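Local coordinates for protein precorrin-8x Methyl Mutase (Thermus thermophilus, PDB 1V9C) that probably catalyses the methyl-group migration of precorrin-8X, an isomerase step of cobalamin (vitamin B12) biosynthesis, at residues Ser12-Asp17 and Arg34-His38; Ala20-Phe25 and Lys46-Phe51; Gly66-Leu70 and Gly124-Ile130. One frame throughout, in Å; residues are numbered along the deposited sequence.

Overall arrangement
The modelled chain opens with helix 6-20 and runs on through a loop into helix 30-40, which crosses it steeply. Contact 1 packs these two helices and closes the loop between them. Contact 2 crosses it: its first segment lies in that loop, and its second beyond helix 30-40, on helix 45-48 and strand 49-51. The two contacts touch where CE of Met36 lies 3.6 Å from OG1 of Thr49. Contact 3 follows in series and joins strand 69-71 to the start of strand 130-133, closing a longer loop. Its centre is about 28 Å from that of contact 1, on the opposite side of the chain's centre. Contacts 2 and 3 reach the same mixed sheet.

Contact 1 (Ser12-Asp17 and Arg34-His38); sequences SFRIVD and RRMIH. With SO4 (sulfate ion), chain E; SO4 (sulfate ion), chain F.
Asp17 and Arg34 form a salt bridge, with OD2 of Asp17 3.0 Å from NE of Arg34. The carboxylate and guanidinium planes are 85° apart. The hydrogen bonds are weak: the one from NE of Arg34 to OD1 of Asp17 is straight but long, 3.4 Å, and those to OD2 are bent. Each partner has a stronger mate outside the pair: Trp30 NE1 donates to OD1 of Asp17, and Asp210 forms a salt bridge with NH2 of Arg34. Arg34 probably shares its charge between two acids.

Arg35 serves two sulfate ions, probably from the crystallisation liquor. Its NE gives a nearly straight bond to O3 of the chain E sulfate, 2.8 Å, and NH2 reaches O2 of the same ion. On the chain F sulfate, NH1 donates to O3 at 2.8 Å and NH2 to O1. His198 and Arg202 also bind the sulfates. The ions lie at the guanidinium edge, while CZ of Phe13 sits over one face.

Phe13 turns its edge to the face of His38, a T-shaped pair with centroids 4.7 Å apart. With CG of His38 anti to the backbone N (chi1 178°), the imidazole lies against CE2 of Phe13. One turn along from Ser12, CG1 of Val16 meets CG2 of Ile37 at 3.8 Å. Phe163 of the second subunit packs on Val16. This is a steeply crossed helix pair, 105° between the short axes, beside an anion-binding arginine.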
loop_
_atom_site.group_PDB
_atom_site.type_symbol
_atom_site.label_atom_id
_atom_site.label_comp_id
_atom_site.label_asym_id
_atom_site.label_seq_id
_atom_site.Cartn_x
_atom_site.Cartn_y
_atom_site.Cartn_z
ATOM N N SER B 12 -2.554 -4.848 -18.827
ATOM C CA SER B 12 -2.196 -5.510 -17.587
ATOM C C SER B 12 -3.320 -6.349 -16.992
ATOM O O SER B 12 -3.050 -7.370 -16.370
ATOM C CB SER B 12 -1.723 -4.491 -16.557
ATOM O OG SER B 12 -0.341 -4.247 -16.709
ATOM N N PHE B 13 -4.565 -5.900 -17.158
ATOM C CA PHE B 13 -5.718 -6.634 -16.649
ATOM C C PHE B 13 -5.889 -7.907 -17.473
ATOM O O PHE B 13 -6.247 -8.957 -16.942
ATOM C CB PHE B 13 -6.991 -5.802 -16.753
ATOM C CG PHE B 13 -7.148 -4.775 -15.661
ATOM C CD1 PHE B 13 -7.978 -3.671 -15.849
ATOM C CD2 PHE B 13 -6.466 -4.898 -14.460
ATOM C CE1 PHE B 13 -8.115 -2.706 -14.853
ATOM C CE2 PHE B 13 -6.596 -3.941 -13.460
ATOM C CZ PHE B 13 -7.417 -2.844 -13.652
ATOM N N ARG B 14 -5.650 -7.788 -18.773
ATOM C CA ARG B 14 -5.727 -8.915 -19.689
ATOM C C ARG B 14 -4.793 -9.998 -19.196
ATOM O O ARG B 14 -5.192 -11.149 -19.025
ATOM C CB ARG B 14 -5.277 -8.513 -21.094
ATOM C CG ARG B 14 -6.402 -8.282 -22.081
ATOM C CD ARG B 14 -5.915 -8.477 -23.517
ATOM N NE ARG B 14 -5.055 -7.400 -23.996
ATOM C CZ ARG B 14 -5.402 -6.115 -24.020
ATOM N NH1 ARG B 14 -6.595 -5.734 -23.582
ATOM N NH2 ARG B 14 -4.567 -5.210 -24.505
ATOM N N ILE B 15 -3.540 -9.603 -18.981
ATOM C CA ILE B 15 -2.487 -10.503 -18.527
ATOM C C ILE B 15 -2.861 -11.265 -17.260
ATOM O O ILE B 15 -2.566 -12.451 -17.136
ATOM C CB ILE B 15 -1.173 -9.726 -18.296
ATOM C CG1 ILE B 15 -0.683 -9.163 -19.635
ATOM C CG2 ILE B 15 -0.133 -10.623 -17.606
ATOM C CD1 ILE B 15 0.681 -8.512 -19.586
ATOM N N VAL B 16 -3.511 -10.594 -16.320
ATOM C CA VAL B 16 -3.906 -11.276 -15.104
ATOM C C VAL B 16 -5.009 -12.290 -15.416
ATOM O O VAL B 16 -5.040 -13.372 -14.843
ATOM C CB VAL B 16 -4.444 -10.328 -14.053
ATOM C CG1 VAL B 16 -4.995 -11.142 -12.891
ATOM C CG2 VAL B 16 -3.356 -9.382 -13.578
ATOM N N ASP B 17 -5.921 -11.936 -16.314
ATOM C CA ASP B 17 -6.989 -12.863 -16.651
ATOM C C ASP B 17 -6.429 -14.108 -17.328
ATOM O O ASP B 17 -6.962 -15.188 -17.156
ATOM C CB ASP B 17 -8.032 -12.208 -17.558
ATOM C CG ASP B 17 -9.151 -11.558 -16.775
ATOM O OD1 ASP B 17 -9.441 -12.027 -15.655
ATOM O OD2 ASP B 17 -9.755 -10.593 -17.281
ATOM N N ARG B 34 -9.401 -9.750 -9.476
ATOM C CA ARG B 34 -8.478 -9.457 -10.559
ATOM C C ARG B 34 -7.687 -8.203 -10.197
ATOM O O ARG B 34 -6.462 -8.189 -10.269
ATOM C CB ARG B 34 -9.262 -9.213 -11.855
ATOM C CG ARG B 34 -8.399 -8.914 -13.070
ATOM C CD ARG B 34 -9.165 -8.111 -14.117
ATOM N NE ARG B 34 -10.204 -8.863 -14.813
ATOM C CZ ARG B 34 -11.395 -8.361 -15.135
ATOM N NH1 ARG B 34 -11.699 -7.110 -14.810
ATOM N NH2 ARG B 34 -12.275 -9.100 -15.803
ATOM N N ARG B 35 -8.408 -7.158 -9.792
ATOM C CA ARG B 35 -7.802 -5.888 -9.419
ATOM C C ARG B 35 -6.834 -6.039 -8.246
ATOM O O ARG B 35 -5.763 -5.455 -8.233
ATOM C CB ARG B 35 -8.896 -4.877 -9.078
ATOM C CG ARG B 35 -8.375 -3.484 -8.949
ATOM C CD ARG B 35 -9.140 -2.564 -9.849
ATOM N NE ARG B 35 -8.442 -1.299 -10.038
ATOM C CZ ARG B 35 -8.813 -0.378 -10.919
ATOM N NH1 ARG B 35 -9.875 -0.582 -11.688
ATOM N NH2 ARG B 35 -8.117 0.739 -11.040
ATOM N N MET B 36 -7.208 -6.856 -7.270
ATOM C CA MET B 36 -6.355 -7.068 -6.118
ATOM C C MET B 36 -5.062 -7.782 -6.515
ATOM O O MET B 36 -4.007 -7.499 -5.948
ATOM C CB MET B 36 -7.106 -7.877 -5.060
ATOM C CG MET B 36 -8.379 -7.210 -4.606
ATOM S SD MET B 36 -9.493 -8.243 -3.650
ATOM C CE MET B 36 -8.466 -8.677 -2.275
ATOM N N ILE B 37 -5.158 -8.704 -7.483
ATOM C CA ILE B 37 -3.998 -9.466 -7.971
ATOM C C ILE B 37 -3.136 -8.532 -8.832
ATOM O O ILE B 37 -1.923 -8.540 -8.757
ATOM C CB ILE B 37 -4.437 -10.680 -8.851
ATOM C CG1 ILE B 37 -5.227 -11.685 -7.999
ATOM C CG2 ILE B 37 -3.214 -11.324 -9.490
ATOM C CD1 ILE B 37 -5.622 -12.957 -8.719
ATOM N N HIS B 38 -3.796 -7.732 -9.657
ATOM C CA HIS B 38 -3.103 -6.780 -10.496
ATOM C C HIS B 38 -2.264 -5.843 -9.613
ATOM O O HIS B 38 -1.097 -5.595 -9.892
ATOM C CB HIS B 38 -4.114 -5.980 -11.296
ATOM C CG HIS B 38 -3.493 -4.928 -12.158
ATOM N ND1 HIS B 38 -3.499 -3.592 -11.821
ATOM C CD2 HIS B 38 -2.821 -5.021 -13.331
ATOM C CE1 HIS B 38 -2.857 -2.907 -12.750
ATOM N NE2 HIS B 38 -2.435 -3.749 -13.676
HETATM S S SO4 E . -5.371 0.155 -8.448
HETATM O O1 SO4 E . -5.222 0.969 -7.227
HETATM O O2 SO4 E . -5.815 0.991 -9.573
HETATM O O3 SO4 E . -6.383 -0.881 -8.207
HETATM O O4 SO4 E . -4.075 -0.468 -8.777
HETATM S S SO4 F . -10.393 2.338 -13.588
HETATM O O1 SO4 F . -10.044 2.584 -12.181
HETATM O O2 SO4 F . -11.402 3.318 -14.034
HETATM O O3 SO4 F . -10.924 0.972 -13.725
HETATM O O4 SO4 F . -9.185 2.467 -14.421
#

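Contact 2 (Ala20-Phe25 and Lys46-Phe51); sequences AGPHGF and KALTRF
Lys46 reaches across to the 20-25 loop. From CB the side chain runs out extended past His23, with CG anti to the backbone N (chi1 -171°). CG and CD both rest against CB of His23, with CD at 3.8 Å. A bend at chi3 (76°) then turns the tip toward the loop backbone. CE passes O of Pro22 at 3.3 Å. NZ ends between two carbonyls: it donates to O of Ala20 at 2.8 Å and, weakly, to O of Pro22 at 3.2 Å. The nitrogen lies above the Ala20 carbonyl plane. An alanine here removes the ammonium, and the loop carbonyls of Ala20 and Pro22, left without this donor, would probably be less firmly tied to helix 45-48.

Phe25 makes the second half of the contact. Its ring edge faces the backbone: CE1 is near O of Lys46, and CZ is 3.0 Å from O of Thr49. On the same ring, CE2 meets CE1 of Phe51 at 3.4 Å. The two rings are oblique, with planes 74° apart. Within the loop, N of Phe25 donates to ND1 of His23, in the imidazole plane, and this bond ties the His23 ring to the loop backbone.

The loop thus lies across the end of helix 45-48 and along strand 49-51, an outermost strand of this chain's sheet. Val33 of helix 30-40 touches both Phe25 and Phe51, while its Trp30 stacks on His23.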
loop_
_atom_site.group_PDB
_atom_site.type_symbol
_atom_site.label_atom_id
_atom_site.label_comp_id
_atom_site.label_asym_id
_atom_site.label_seq_id
_atom_site.Cartn_x
_atom_site.Cartn_y
_atom_site.Cartn_z
ATOM N N ALA B 20 -4.628 -16.400 -14.505
ATOM C CA ALA B 20 -5.398 -16.656 -13.295
ATOM C C ALA B 20 -5.645 -18.150 -13.119
ATOM O O ALA B 20 -5.202 -18.747 -12.139
ATOM C CB ALA B 20 -6.733 -15.920 -13.352
ATOM N N GLY B 21 -6.354 -18.745 -14.074
ATOM C CA GLY B 21 -6.660 -20.155 -13.988
ATOM C C GLY B 21 -8.046 -20.349 -13.407
ATOM O O GLY B 21 -8.741 -19.379 -13.099
ATOM N N PRO B 22 -8.476 -21.604 -13.235
ATOM C CA PRO B 22 -9.802 -21.904 -12.685
ATOM C C PRO B 22 -10.028 -21.217 -11.349
ATOM O O PRO B 22 -9.164 -21.252 -10.477
ATOM C CB PRO B 22 -9.778 -23.424 -12.544
ATOM C CG PRO B 22 -8.826 -23.855 -13.641
ATOM C CD PRO B 22 -7.722 -22.842 -13.499
ATOM N N HIS B 23 -11.185 -20.593 -11.184
ATOM C CA HIS B 23 -11.477 -19.927 -9.927
ATOM C C HIS B 23 -12.960 -20.027 -9.635
ATOM O O HIS B 23 -13.771 -20.132 -10.549
ATOM C CB HIS B 23 -11.074 -18.460 -10.004
ATOM C CG HIS B 23 -11.933 -17.646 -10.920
ATOM N ND1 HIS B 23 -13.245 -17.340 -10.632
ATOM C CD2 HIS B 23 -11.668 -17.074 -12.118
ATOM C CE1 HIS B 23 -13.751 -16.612 -11.611
ATOM N NE2 HIS B 23 -12.815 -16.438 -12.526
ATOM N N GLY B 24 -13.320 -19.979 -8.361
ATOM C CA GLY B 24 -14.723 -20.067 -8.017
ATOM C C GLY B 24 -15.385 -18.739 -7.712
ATOM O O GLY B 24 -16.080 -18.628 -6.704
ATOM N N PHE B 25 -15.197 -17.732 -8.565
ATOM C CA PHE B 25 -15.817 -16.429 -8.312
ATOM C C PHE B 25 -16.951 -16.098 -9.264
ATOM O O PHE B 25 -16.987 -16.575 -10.391
ATOM C CB PHE B 25 -14.757 -15.309 -8.332
ATOM C CG PHE B 25 -13.812 -15.371 -7.169
ATOM C CD1 PHE B 25 -12.529 -15.869 -7.321
ATOM C CD2 PHE B 25 -14.245 -15.025 -5.895
ATOM C CE1 PHE B 25 -11.701 -16.035 -6.226
ATOM C CE2 PHE B 25 -13.423 -15.188 -4.795
ATOM C CZ PHE B 25 -12.147 -15.697 -4.964
ATOM N N LYS B 46 -6.298 -15.194 -5.442
ATOM C CA LYS B 46 -7.388 -15.880 -6.142
ATOM C C LYS B 46 -8.001 -16.895 -5.172
ATOM O O LYS B 46 -9.206 -17.123 -5.167
ATOM C CB LYS B 46 -6.852 -16.643 -7.355
ATOM C CG LYS B 46 -7.935 -17.207 -8.254
ATOM C CD LYS B 46 -7.349 -18.074 -9.367
ATOM C CE LYS B 46 -6.913 -19.441 -8.867
ATOM N NZ LYS B 46 -6.232 -20.222 -9.945
ATOM N N ALA B 47 -7.141 -17.487 -4.354
ATOM C CA ALA B 47 -7.536 -18.496 -3.382
ATOM C C ALA B 47 -7.832 -17.937 -1.988
ATOM O O ALA B 47 -8.599 -18.524 -1.234
ATOM C CB ALA B 47 -6.444 -19.563 -3.291
ATOM N N LEU B 48 -7.234 -16.801 -1.650
ATOM C CA LEU B 48 -7.434 -16.212 -0.330
ATOM C C LEU B 48 -8.636 -15.294 -0.221
ATOM O O LEU B 48 -9.158 -15.077 0.866
ATOM C CB LEU B 48 -6.190 -15.431 0.080
ATOM C CG LEU B 48 -4.849 -16.170 0.009
ATOM C CD1 LEU B 48 -3.756 -15.245 0.541
ATOM C CD2 LEU B 48 -4.907 -17.478 0.831
ATOM N N THR B 49 -9.090 -14.754 -1.341
ATOM C CA THR B 49 -10.201 -13.825 -1.286
ATOM C C THR B 49 -11.565 -14.476 -1.183
ATOM O O THR B 49 -11.942 -15.286 -2.022
ATOM C CB THR B 49 -10.165 -12.880 -2.491
ATOM O OG1 THR B 49 -8.880 -12.255 -2.552
ATOM C CG2 THR B 49 -11.229 -11.816 -2.356
ATOM N N ARG B 50 -12.308 -14.091 -0.153
ATOM C CA ARG B 50 -13.631 -14.639 0.083
ATOM C C ARG B 50 -14.679 -13.545 0.238
ATOM O O ARG B 50 -14.446 -12.525 0.893
ATOM C CB ARG B 50 -13.603 -15.521 1.337
ATOM C CG ARG B 50 -14.781 -16.465 1.437
ATOM C CD ARG B 50 -14.363 -17.796 2.036
ATOM N NE ARG B 50 -14.968 -18.034 3.343
ATOM C CZ ARG B 50 -14.751 -19.123 4.072
ATOM N NH1 ARG B 50 -13.942 -20.071 3.617
ATOM N NH2 ARG B 50 -15.341 -19.266 5.253
ATOM N N PHE B 51 -15.835 -13.753 -0.379
ATOM C CA PHE B 51 -16.910 -12.775 -0.299
ATOM C C PHE B 51 -18.094 -13.312 0.495
ATOM O O PHE B 51 -18.250 -14.514 0.655
ATOM C CB PHE B 51 -17.405 -12.409 -1.699
ATOM C CG PHE B 51 -16.361 -11.812 -2.578
ATOM C CD1 PHE B 51 -15.358 -12.602 -3.120
ATOM C CD2 PHE B 51 -16.382 -10.449 -2.873
ATOM C CE1 PHE B 51 -14.391 -12.044 -3.948
ATOM C CE2 PHE B 51 -15.417 -9.884 -3.699
ATOM C CZ PHE B 51 -14.422 -10.685 -4.238
#

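Contact 3 (Gly66-Leu70 and Gly124-Ile130); sequences GARIL and GLLDGAI
The carbonyl O of Ile130 takes the shortest hydrogen bond across the contact, from N of Leu70 at 2.9 Å. It also receives a CA-H...O contact from Ile69, whose CA lies 3.3 Å away. At the other end of Ile130, N donates to O of Arg68 at 3.1 Å and 179°. These bonds set Ile69 beside Ile130 in a parallel bridge. Their side chains lie on one face of the sheet, and Leu197 of helix 190-205 packs on both.

Leu70 reaches back to the turn before the strand. Its CD1 touches CB of Ala129 and CD2 of Leu126, each at 3.8 Å, and comes close to O of Leu125. CD2 of Leu125 sits over the centre of one face of the Arg68 guanidinium, 3.6 Å above its plane. The arginine chain, extended from CG to NE, carries the group out to this leucine. A water, held weakly by NH2 of Arg68, donates to O of Gly124.

Gly66 and Gly124 each end a helix in a Schellman motif. Leu126 to Ala129 form a type II turn. Strands 69-71 and 130-133 are parallel neighbours in the doubly wound alpha/beta sheet, where the winding reverses direction.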
loop_
_atom_site.group_PDB
_atom_site.type_symbol
_atom_site.label_atom_id
_atom_site.label_comp_id
_atom_site.label_asym_id
_atom_site.label_seq_id
_atom_site.Cartn_x
_atom_site.Cartn_y
_atom_site.Cartn_z
ATOM N N GLY B 66 -23.626 7.358 -2.530
ATOM C CA GLY B 66 -22.786 8.455 -2.101
ATOM C C GLY B 66 -22.260 8.149 -0.717
ATOM O O GLY B 66 -21.813 9.046 0.007
ATOM N N ALA B 67 -22.307 6.867 -0.365
ATOM C CA ALA B 67 -21.831 6.385 0.928
ATOM C C ALA B 67 -20.405 6.840 1.209
ATOM O O ALA B 67 -19.604 7.027 0.282
ATOM C CB ALA B 67 -21.902 4.875 0.970
ATOM N N ARG B 68 -20.098 7.032 2.490
ATOM C CA ARG B 68 -18.767 7.453 2.905
ATOM C C ARG B 68 -17.861 6.222 2.940
ATOM O O ARG B 68 -18.339 5.097 2.987
ATOM C CB ARG B 68 -18.790 8.054 4.310
ATOM C CG ARG B 68 -19.502 9.374 4.467
ATOM C CD ARG B 68 -19.053 10.011 5.776
ATOM N NE ARG B 68 -19.791 11.223 6.114
ATOM C CZ ARG B 68 -21.069 11.247 6.471
ATOM N NH1 ARG B 68 -21.770 10.122 6.544
ATOM N NH2 ARG B 68 -21.645 12.402 6.762
ATOM N N ILE B 69 -16.553 6.449 2.925
ATOM C CA ILE B 69 -15.588 5.363 2.984
ATOM C C ILE B 69 -14.735 5.663 4.205
ATOM O O ILE B 69 -14.051 6.682 4.265
ATOM C CB ILE B 69 -14.741 5.323 1.674
ATOM C CG1 ILE B 69 -15.657 4.971 0.494
ATOM C CG2 ILE B 69 -13.594 4.323 1.790
ATOM C CD1 ILE B 69 -15.073 5.302 -0.862
ATOM N N LEU B 70 -14.813 4.791 5.200
ATOM C CA LEU B 70 -14.055 4.971 6.429
ATOM C C LEU B 70 -12.893 3.998 6.367
ATOM O O LEU B 70 -13.084 2.811 6.137
ATOM C CB LEU B 70 -14.939 4.663 7.644
ATOM C CG LEU B 70 -16.364 5.214 7.561
ATOM C CD1 LEU B 70 -17.162 4.796 8.786
ATOM C CD2 LEU B 70 -16.312 6.709 7.447
ATOM N N GLY B 124 -22.321 9.004 14.033
ATOM C CA GLY B 124 -23.214 8.458 13.034
ATOM C C GLY B 124 -22.528 8.396 11.684
ATOM O O GLY B 124 -22.915 9.101 10.751
ATOM N N LEU B 125 -21.500 7.557 11.581
ATOM C CA LEU B 125 -20.753 7.405 10.338
ATOM C C LEU B 125 -20.710 5.962 9.881
ATOM O O LEU B 125 -20.460 5.692 8.710
ATOM C CB LEU B 125 -19.315 7.905 10.503
ATOM C CG LEU B 125 -19.106 9.384 10.831
ATOM C CD1 LEU B 125 -17.615 9.685 10.888
ATOM C CD2 LEU B 125 -19.782 10.247 9.793
ATOM N N LEU B 126 -20.961 5.037 10.800
ATOM C CA LEU B 126 -20.914 3.620 10.476
ATOM C C LEU B 126 -22.079 3.107 9.668
ATOM O O LEU B 126 -21.927 2.183 8.867
ATOM C CB LEU B 126 -20.805 2.783 11.747
ATOM C CG LEU B 126 -19.498 2.875 12.519
ATOM C CD1 LEU B 126 -19.576 1.958 13.718
ATOM C CD2 LEU B 126 -18.343 2.492 11.622
ATOM N N ASP B 127 -23.251 3.687 9.878
ATOM C CA ASP B 127 -24.422 3.229 9.158
ATOM C C ASP B 127 -24.439 3.736 7.726
ATOM O O ASP B 127 -24.410 4.944 7.473
ATOM C CB ASP B 127 -25.688 3.636 9.914
ATOM C CG ASP B 127 -25.802 2.941 11.270
ATOM O OD1 ASP B 127 -25.814 1.690 11.307
ATOM O OD2 ASP B 127 -25.870 3.646 12.297
ATOM N N GLY B 128 -24.473 2.782 6.797
ATOM C CA GLY B 128 -24.482 3.092 5.377
ATOM C C GLY B 128 -23.079 3.218 4.807
ATOM O O GLY B 128 -22.901 3.398 3.605
ATOM N N ALA B 129 -22.075 3.100 5.667
ATOM C CA ALA B 129 -20.695 3.252 5.231
ATOM C C ALA B 129 -19.969 1.998 4.775
ATOM O O ALA B 129 -20.327 0.874 5.136
ATOM C CB ALA B 129 -19.893 3.926 6.319
ATOM N N ILE B 130 -18.953 2.214 3.945
ATOM C CA ILE B 130 -18.111 1.142 3.454
ATOM C C ILE B 130 -16.863 1.321 4.301
ATOM O O ILE B 130 -16.263 2.394 4.303
ATOM C CB ILE B 130 -17.768 1.325 1.959
ATOM C CG1 ILE B 130 -19.005 1.018 1.115
ATOM C CG2 ILE B 130 -16.626 0.374 1.565
ATOM C CD1 ILE B 130 -18.895 1.466 -0.337
HETATM O O HOH W 1 -24.200 11.216 8.613
#